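PDB 2BJR: MFP2b from Ascaris suum, which binds zinc and probably enhances the polymerization of major sperm protein that drives the amoeboid motility of nematode sperm. Local coordinates for residues A[30-35]-A[128-132]; A[289-295]-A[330-334]. All coordinates share one frame; numbering follows the deposited sequence.

Contact 1: A[30-35]-A[128-132]; sequences QQNMYV and GALLG
Leu131 pushes one branch of its side chain against the backbone where Tyr34 passes into Val35, and this is the tightly packed end of the contact. Leu131 CD2 lies 3.6 Å from Tyr34 O. Val35 CG2 meets the same Leu131 CD2 at 4.0 Å, the two side chains crossing at about a right angle. A branched leucine suits the place, because one methyl can reach the strand of the facing sheet while CB stays back to meet Met33. Met33, a selenomethionine here, runs straight through chi1 and chi2 (-174° and 174°), which carries Met33 SE to 3.9 Å from Leu131 CB. The bend at chi3 then turns Met33 CE to 3.4 Å from Ala129 O. Toward Gln30 the fit becomes wetter. The small Ala129 leaves room for the amide, Gln30 OE1 sitting 3.4 Å from Ala129 CB, and a water bridges the segments by donating to Gln30 OE1 and accepting from Ala129 N; Gln30 NE2 turns back to Leu28 O. Such side-chain packing, without direct backbone pairing, is characteristic of two separate antiparallel sheets meeting, here where strands 34-40 and 130-135 face each other.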
ATOM      1  N   GLN A  30       4.991  -1.452   3.817  1.00 17.23           N
ATOM      2  CA  GLN A  30       5.122  -0.102   3.297  1.00 16.32           C
ATOM      3  C   GLN A  30       3.888   0.300   2.525  1.00 16.26           C
ATOM      4  O   GLN A  30       3.311  -0.510   1.795  1.00 15.70           O
ATOM      5  CB  GLN A  30       6.391   0.031   2.420  1.00 16.93           C
ATOM      6  CG  GLN A  30       7.654  -0.578   3.049  1.00 17.20           C
ATOM      7  CD  GLN A  30       7.922  -0.034   4.451  1.00 18.98           C
ATOM      8  OE1 GLN A  30       7.924   1.194   4.657  1.00 19.63           O
ATOM      9  NE2 GLN A  30       8.103  -0.929   5.410  1.00 18.40           N
ATOM     10  N   GLN A  31       3.511   1.575   2.635  1.00 15.48           N
ATOM     11  CA  GLN A  31       2.262   2.032   2.047  1.00 16.05           C
ATOM     12  C   GLN A  31       2.325   2.195   0.542  1.00 16.17           C
ATOM     13  O   GLN A  31       1.344   1.944  -0.138  1.00 16.15           O
ATOM     14  CB  GLN A  31       1.813   3.359   2.686  1.00 15.16           C
ATOM     15  CG  GLN A  31       0.386   3.761   2.316  1.00 15.94           C
ATOM     16  CD  GLN A  31      -0.653   2.754   2.872  1.00 17.11           C
ATOM     17  OE1 GLN A  31      -0.678   2.535   4.078  1.00 20.31           O
ATOM     18  NE2 GLN A  31      -1.426   2.123   2.010  1.00 16.69           N
ATOM     19  N   ASN A  32       3.490   2.630   0.026  1.00 15.52           N
ATOM     20  CA  ASN A  32       3.572   3.057  -1.350  1.00 14.67           C
ATOM     21  C   ASN A  32       4.951   2.810  -1.894  1.00 14.18           C
ATOM     22  O   ASN A  32       5.643   3.740  -2.311  1.00 14.03           O
ATOM     23  CB  ASN A  32       3.207   4.491  -1.444  1.00 14.75           C
ATOM     24  CG  ASN A  32       3.120   5.015  -2.887  1.00 16.13           C
ATOM     25  OD1 ASN A  32       2.826   4.279  -3.809  1.00 14.62           O
ATOM     26  ND2 ASN A  32       3.343   6.342  -3.053  1.00 14.43           N
HETATM   27  N   MSE A  33       5.362   1.564  -1.810  1.00 14.43           N
HETATM   28  CA  MSE A  33       6.703   1.160  -2.223  1.00 14.98           C
HETATM   29  C   MSE A  33       6.576  -0.269  -2.738  1.00 15.94           C
HETATM   30  O   MSE A  33       6.166  -1.148  -1.981  1.00 16.94           O
HETATM   31  CB  MSE A  33       7.688   1.249  -1.054  1.00 15.27           C
HETATM   32  CG  MSE A  33       9.116   0.980  -1.438  1.00 18.31           C
HETATM   33 SE   MSE A  33      10.291   1.296   0.101  1.00 22.73          SE
HETATM   34  CE  MSE A  33       9.894   3.269   0.266  1.00 18.27           C
ATOM     35  N   TYR A  34       6.967  -0.502  -4.013  1.00 14.08           N
ATOM     36  CA  TYR A  34       6.772  -1.777  -4.696  1.00 13.13           C
ATOM     37  C   TYR A  34       8.110  -2.283  -5.253  1.00 13.92           C
ATOM     38  O   TYR A  34       8.961  -1.488  -5.630  1.00 15.04           O
ATOM     39  CB  TYR A  34       5.735  -1.669  -5.822  1.00 12.42           C
ATOM     40  CG  TYR A  34       4.402  -1.086  -5.399  1.00 12.26           C
ATOM     41  CD1 TYR A  34       4.213   0.287  -5.283  1.00 14.98           C
ATOM     42  CD2 TYR A  34       3.309  -1.905  -5.184  1.00 14.86           C
ATOM     43  CE1 TYR A  34       2.994   0.816  -4.888  1.00 17.01           C
ATOM     44  CE2 TYR A  34       2.099  -1.384  -4.822  1.00 14.44           C
ATOM     45  CZ  TYR A  34       1.936  -0.056  -4.687  1.00 15.79           C
ATOM     46  OH  TYR A  34       0.693   0.403  -4.385  1.00 16.50           O
ATOM     47  N   VAL A  35       8.234  -3.607  -5.324  1.00 14.50           N
ATOM     48  CA  VAL A  35       9.441  -4.269  -5.779  1.00 15.00           C
ATOM     49  C   VAL A  35       9.548  -4.093  -7.293  1.00 15.78           C
ATOM     50  O   VAL A  35       8.650  -4.509  -8.061  1.00 16.15           O
ATOM     51  CB  VAL A  35       9.462  -5.794  -5.376  1.00 14.39           C
ATOM     52  CG1 VAL A  35      10.776  -6.397  -5.755  1.00 17.11           C
ATOM     53  CG2 VAL A  35       9.244  -5.941  -3.883  1.00 16.42           C
ATOM     54  N   GLY A 128      12.348   6.213   7.457  1.00 21.67           N
ATOM     55  CA  GLY A 128      11.572   5.492   6.478  1.00 21.23           C
ATOM     56  C   GLY A 128      12.366   4.399   5.806  1.00 20.87           C
ATOM     57  O   GLY A 128      13.532   4.595   5.426  1.00 19.43           O
ATOM     58  N   ALA A 129      11.710   3.261   5.629  1.00 20.19           N
ATOM     59  CA  ALA A 129      12.313   2.114   4.912  1.00 19.59           C
ATOM     60  C   ALA A 129      12.718   2.481   3.497  1.00 19.55           C
ATOM     61  O   ALA A 129      12.074   3.316   2.843  1.00 19.24           O
ATOM     62  CB  ALA A 129      11.339   0.996   4.876  1.00 19.93           C
ATOM     63  N   LEU A 130      13.767   1.828   2.971  1.00 18.81           N
ATOM     64  CA  LEU A 130      14.061   1.929   1.561  1.00 18.79           C
ATOM     65  C   LEU A 130      14.288   0.522   1.045  1.00 17.44           C
ATOM     66  O   LEU A 130      14.908  -0.279   1.706  1.00 15.91           O
ATOM     67  CB  LEU A 130      15.341   2.722   1.255  1.00 18.95           C
ATOM     68  CG  LEU A 130      15.362   4.238   1.238  1.00 22.01           C
ATOM     69  CD1 LEU A 130      16.783   4.701   0.957  1.00 22.04           C
ATOM     70  CD2 LEU A 130      14.335   4.862   0.298  1.00 22.38           C
ATOM     71  N   LEU A 131      13.793   0.300  -0.149  1.00 18.19           N
ATOM     72  CA  LEU A 131      13.977  -0.941  -0.865  1.00 18.16           C
ATOM     73  C   LEU A 131      15.091  -0.711  -1.878  1.00 18.02           C
ATOM     74  O   LEU A 131      15.083   0.275  -2.630  1.00 18.90           O
ATOM     75  CB  LEU A 131      12.639  -1.321  -1.502  1.00 19.75           C
ATOM     76  CG  LEU A 131      12.528  -2.626  -2.212  1.00 21.80           C
ATOM     77  CD1 LEU A 131      12.670  -3.844  -1.296  1.00 18.67           C
ATOM     78  CD2 LEU A 131      11.204  -2.605  -2.995  1.00 24.24           C
ATOM     79  N   GLY A 132      16.055  -1.612  -1.881  1.00 17.17           N
ATOM     80  CA  GLY A 132      17.177  -1.567  -2.822  1.00 17.77           C
ATOM     81  C   GLY A 132      17.530  -2.958  -3.334  1.00 16.68           C
ATOM     82  O   GLY A 132      16.675  -3.846  -3.341  1.00 16.95           O
TER
HETATM   83  O   HOH W   1       8.925   2.861   6.625  1.00 23.55           O

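Contact 2: A[289-295]-A[330-334]; sequences FPEAAQF and IRNER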
ATOM      1  N   PHE A 289     -15.383  13.332  15.292  1.00 21.15           N
ATOM      2  CA  PHE A 289     -14.048  13.885  15.275  1.00 20.00           C
ATOM      3  C   PHE A 289     -13.437  14.102  16.707  1.00 20.33           C
ATOM      4  O   PHE A 289     -12.274  13.779  16.927  1.00 20.75           O
ATOM      5  CB  PHE A 289     -14.030  15.171  14.440  1.00 20.06           C
ATOM      6  CG  PHE A 289     -12.671  15.772  14.292  1.00 20.22           C
ATOM      7  CD1 PHE A 289     -11.921  15.575  13.130  1.00 18.64           C
ATOM      8  CD2 PHE A 289     -12.125  16.576  15.285  1.00 22.34           C
ATOM      9  CE1 PHE A 289     -10.677  16.135  12.986  1.00 20.17           C
ATOM     10  CE2 PHE A 289     -10.845  17.130  15.129  1.00 22.98           C
ATOM     11  CZ  PHE A 289     -10.121  16.885  13.988  1.00 22.48           C
ATOM     12  N   PRO A 290     -14.169  14.671  17.656  1.00 21.59           N
ATOM     13  CA  PRO A 290     -13.581  14.883  18.986  1.00 21.94           C
ATOM     14  C   PRO A 290     -13.220  13.609  19.713  1.00 22.18           C
ATOM     15  O   PRO A 290     -12.263  13.599  20.469  1.00 23.52           O
ATOM     16  CB  PRO A 290     -14.650  15.709  19.719  1.00 22.68           C
ATOM     17  CG  PRO A 290     -15.496  16.285  18.626  1.00 22.18           C
ATOM     18  CD  PRO A 290     -15.525  15.241  17.558  1.00 22.18           C
ATOM     19  N   GLU A 291     -13.956  12.531  19.468  1.00 21.99           N
ATOM     20  CA  GLU A 291     -13.610  11.239  20.010  1.00 22.09           C
ATOM     21  C   GLU A 291     -12.398  10.643  19.286  1.00 22.21           C
ATOM     22  O   GLU A 291     -11.451  10.160  19.916  1.00 20.73           O
ATOM     23  CB  GLU A 291     -14.830  10.316  19.962  1.00 22.61           C
ATOM     24  CG  GLU A 291     -14.567   8.959  20.572  1.00 24.78           C
ATOM     25  CD  GLU A 291     -15.749   8.006  20.489  1.00 26.53           C
ATOM     26  OE1 GLU A 291     -16.868   8.416  20.090  1.00 27.48           O
ATOM     27  OE2 GLU A 291     -15.523   6.833  20.819  1.00 29.57           O
ATOM     28  N   ALA A 292     -12.411  10.733  17.960  1.00 21.99           N
ATOM     29  CA  ALA A 292     -11.285  10.285  17.152  1.00 22.93           C
ATOM     30  C   ALA A 292      -9.974  10.932  17.559  1.00 22.67           C
ATOM     31  O   ALA A 292      -8.939  10.309  17.510  1.00 21.20           O
ATOM     32  CB  ALA A 292     -11.575  10.544  15.642  1.00 23.21           C
ATOM     33  N   ALA A 293     -10.031  12.182  17.974  1.00 24.85           N
ATOM     34  CA  ALA A 293      -8.845  12.949  18.369  1.00 25.66           C
ATOM     35  C   ALA A 293      -8.175  12.507  19.687  1.00 27.00           C
ATOM     36  O   ALA A 293      -7.088  12.983  20.003  1.00 28.15           O
ATOM     37  CB  ALA A 293      -9.188  14.423  18.432  1.00 26.28           C
ATOM     38  N   GLN A 294      -8.788  11.579  20.414  1.00 28.44           N
ATOM     39  CA  GLN A 294      -8.259  11.091  21.685  1.00 31.24           C
ATOM     40  C   GLN A 294      -7.352   9.866  21.476  1.00 34.20           C
ATOM     41  O   GLN A 294      -7.238   9.015  22.370  1.00 34.19           O
ATOM     42  CB  GLN A 294      -9.394  10.777  22.667  1.00 30.08           C
ATOM     43  CG  GLN A 294     -10.423  11.891  22.846  1.00 29.51           C
ATOM     44  CD  GLN A 294     -11.572  11.518  23.789  1.00 27.39           C
ATOM     45  OE1 GLN A 294     -11.432  10.614  24.628  1.00 30.51           O
ATOM     46  NE2 GLN A 294     -12.687  12.218  23.669  1.00 23.39           N
ATOM     47  N   PHE A 295      -6.761   9.776  20.264  1.00 37.69           N
ATOM     48  CA  PHE A 295      -5.855   8.692  19.822  1.00 40.43           C
ATOM     49  C   PHE A 295      -4.725   8.388  20.819  1.00 42.75           C
ATOM     50  O   PHE A 295      -4.149   7.280  20.802  1.00 43.57           O
ATOM     51  CB  PHE A 295      -5.208   9.028  18.444  1.00 40.68           C
ATOM     52  CG  PHE A 295      -4.709  10.454  18.319  1.00 43.27           C
ATOM     53  CD1 PHE A 295      -3.591  10.890  19.049  1.00 47.73           C
ATOM     54  CD2 PHE A 295      -5.355  11.363  17.495  1.00 43.92           C
ATOM     55  CE1 PHE A 295      -3.139  12.218  18.948  1.00 48.23           C
ATOM     56  CE2 PHE A 295      -4.911  12.692  17.381  1.00 46.00           C
ATOM     57  CZ  PHE A 295      -3.811  13.122  18.112  1.00 48.70           C
ATOM     58  N   ILE A 330      -6.310  15.150  11.417  1.00 20.33           N
ATOM     59  CA  ILE A 330      -6.893  15.291  12.735  1.00 22.69           C
ATOM     60  C   ILE A 330      -6.040  16.276  13.548  1.00 23.00           C
ATOM     61  O   ILE A 330      -6.569  17.179  14.157  1.00 23.30           O
ATOM     62  CB  ILE A 330      -6.926  13.963  13.489  1.00 22.93           C
ATOM     63  CG1 ILE A 330      -7.779  12.857  12.812  1.00 26.08           C
ATOM     64  CG2 ILE A 330      -7.427  14.172  14.925  1.00 25.43           C
ATOM     65  CD1 ILE A 330      -8.880  13.304  11.909  1.00 30.61           C
ATOM     66  N   ARG A 331      -4.721  16.095  13.538  1.00 24.54           N
ATOM     67  CA  ARG A 331      -3.870  16.914  14.405  1.00 26.92           C
ATOM     68  C   ARG A 331      -3.985  18.402  14.028  1.00 27.16           C
ATOM     69  O   ARG A 331      -3.922  19.284  14.890  1.00 27.71           O
ATOM     70  CB  ARG A 331      -2.422  16.446  14.356  1.00 27.46           C
ATOM     71  CG  ARG A 331      -2.104  15.228  15.195  1.00 32.09           C
ATOM     72  CD  ARG A 331      -0.615  14.856  15.112  1.00 37.90           C
ATOM     73  NE  ARG A 331      -0.257  13.676  15.895  1.00 43.50           N
ATOM     74  CZ  ARG A 331      -0.066  13.653  17.220  1.00 48.09           C
ATOM     75  NH1 ARG A 331      -0.228  14.748  17.955  1.00 49.22           N
ATOM     76  NH2 ARG A 331       0.270  12.507  17.815  1.00 50.86           N
ATOM     77  N   ASN A 332      -4.190  18.689  12.752  1.00 26.22           N
ATOM     78  CA  ASN A 332      -4.174  20.053  12.257  1.00 26.78           C
ATOM     79  C   ASN A 332      -5.595  20.595  12.033  1.00 25.21           C
ATOM     80  O   ASN A 332      -5.795  21.670  11.474  1.00 24.61           O
ATOM     81  CB  ASN A 332      -3.286  20.121  11.010  1.00 27.78           C
ATOM     82  CG  ASN A 332      -1.772  19.761  11.317  1.00 33.41           C
ATOM     83  OD1 ASN A 332      -1.220  20.186  12.364  1.00 39.24           O
ATOM     84  ND2 ASN A 332      -1.097  19.028  10.395  1.00 28.39           N
ATOM     85  N   GLU A 333      -6.598  19.843  12.497  1.00 24.07           N
ATOM     86  CA  GLU A 333      -7.996  20.195  12.317  1.00 23.00           C
ATOM     87  C   GLU A 333      -8.334  20.734  10.923  1.00 22.49           C
ATOM     88  O   GLU A 333      -8.741  21.899  10.760  1.00 22.42           O
ATOM     89  CB  GLU A 333      -8.436  21.181  13.398  1.00 23.07           C
ATOM     90  CG  GLU A 333      -8.408  20.568  14.793  1.00 24.65           C
ATOM     91  CD  GLU A 333      -9.004  21.503  15.841  1.00 27.45           C
ATOM     92  OE1 GLU A 333      -8.887  22.729  15.638  1.00 27.02           O
ATOM     93  OE2 GLU A 333      -9.661  20.993  16.799  1.00 25.35           O
ATOM     94  N   ARG A 334      -8.150  19.900   9.904  1.00 20.12           N
ATOM     95  CA  ARG A 334      -8.534  20.255   8.548  1.00 19.30           C
ATOM     96  C   ARG A 334      -9.229  19.042   7.928  1.00 19.46           C
ATOM     97  O   ARG A 334      -8.886  17.906   8.268  1.00 18.77           O
ATOM     98  CB  ARG A 334      -7.268  20.552   7.773  1.00 20.69           C
ATOM     99  CG  ARG A 334      -7.442  21.215   6.445  1.00 20.93           C
ATOM    100  CD  ARG A 334      -6.131  21.858   5.937  1.00 22.67           C
ATOM    101  NE  ARG A 334      -6.345  22.579   4.709  1.00 22.47           N
ATOM    102  CZ  ARG A 334      -6.173  22.071   3.500  1.00 23.63           C
ATOM    103  NH1 ARG A 334      -5.846  20.799   3.350  1.00 23.20           N
ATOM    104  NH2 ARG A 334      -6.420  22.821   2.446  1.00 24.22           N
TER
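Ile330 is the bump of this contact, and Phe289, Ala293 and Phe295 shape the hollow that receives it. Its two branches part company. Ile330 CD1 goes to Phe289 CE1, at 3.5 Å, whereas CG2 enters the space between Ala293 and Phe295. There Ile330 CG2 comes 3.9 Å from Ala293 CB and 3.8 Å from Phe295 CE2, touching the latter ring at its edge and close to its plane. A beta-branched residue is well suited to this role, since it offers methyls in two directions from one short stem; alanine, for its part, keeps the floor between the two phenyl rings shallow. With Phe289 CG anti to the backbone N (chi1 -176°), the ring points out from helix 289-292 and runs antiparallel to the isoleucine side chain, Phe289 CZ also lying 3.6 Å from Ile330 O. The protruding piece is a type I beta turn, Ile330 to Glu333, closed by Glu333 N bonding to Ile330 O; because Glu333 and Arg334 together stand opposite the single residue Asp329, it forms a G1 beta bulge, the hairpin connection between strands 322-329 and 334-339. Glu333 takes the left-handed backbone conformation at the bulge and rests its aliphatic Glu333 CG 4.1 Å from Phe289 CZ, while its carboxylate OE2 is bonded to His352. On the other flank Arg331 starts away from the helix, but its extended chain brings the guanidinium alongside Phe295: Phe295 CE1 stands over one guanidinium face, 3.6 Å from Arg331 NH2, with the two planes inclined by 52°. Phe295 also carries Ala293 O over one face of its ring. Val356 and Pro302, from strands 355-361 and 300-302, press on Ile330 from the sheet.

Overall arrangement
Contact 1 is buried, its centre about 9 Å from that of the chain, whereas contact 2 is only partly buried, its centre about 23 Å from that of the chain. They fall in different cytosolic motility protein regions of the chain, have no strand or helix in common, and their centres are 28 Å apart. Contact 1 joins two sheets through aliphatic and selenomethionine side chains, with a water at one margin; contact 2 sets a short helix and the turn after it against a hairpin connection, using aromatic rings round an isoleucine with charged residues at the rim. Neither has direct hydrogen bonds between its segments, and both lie away from the zinc site.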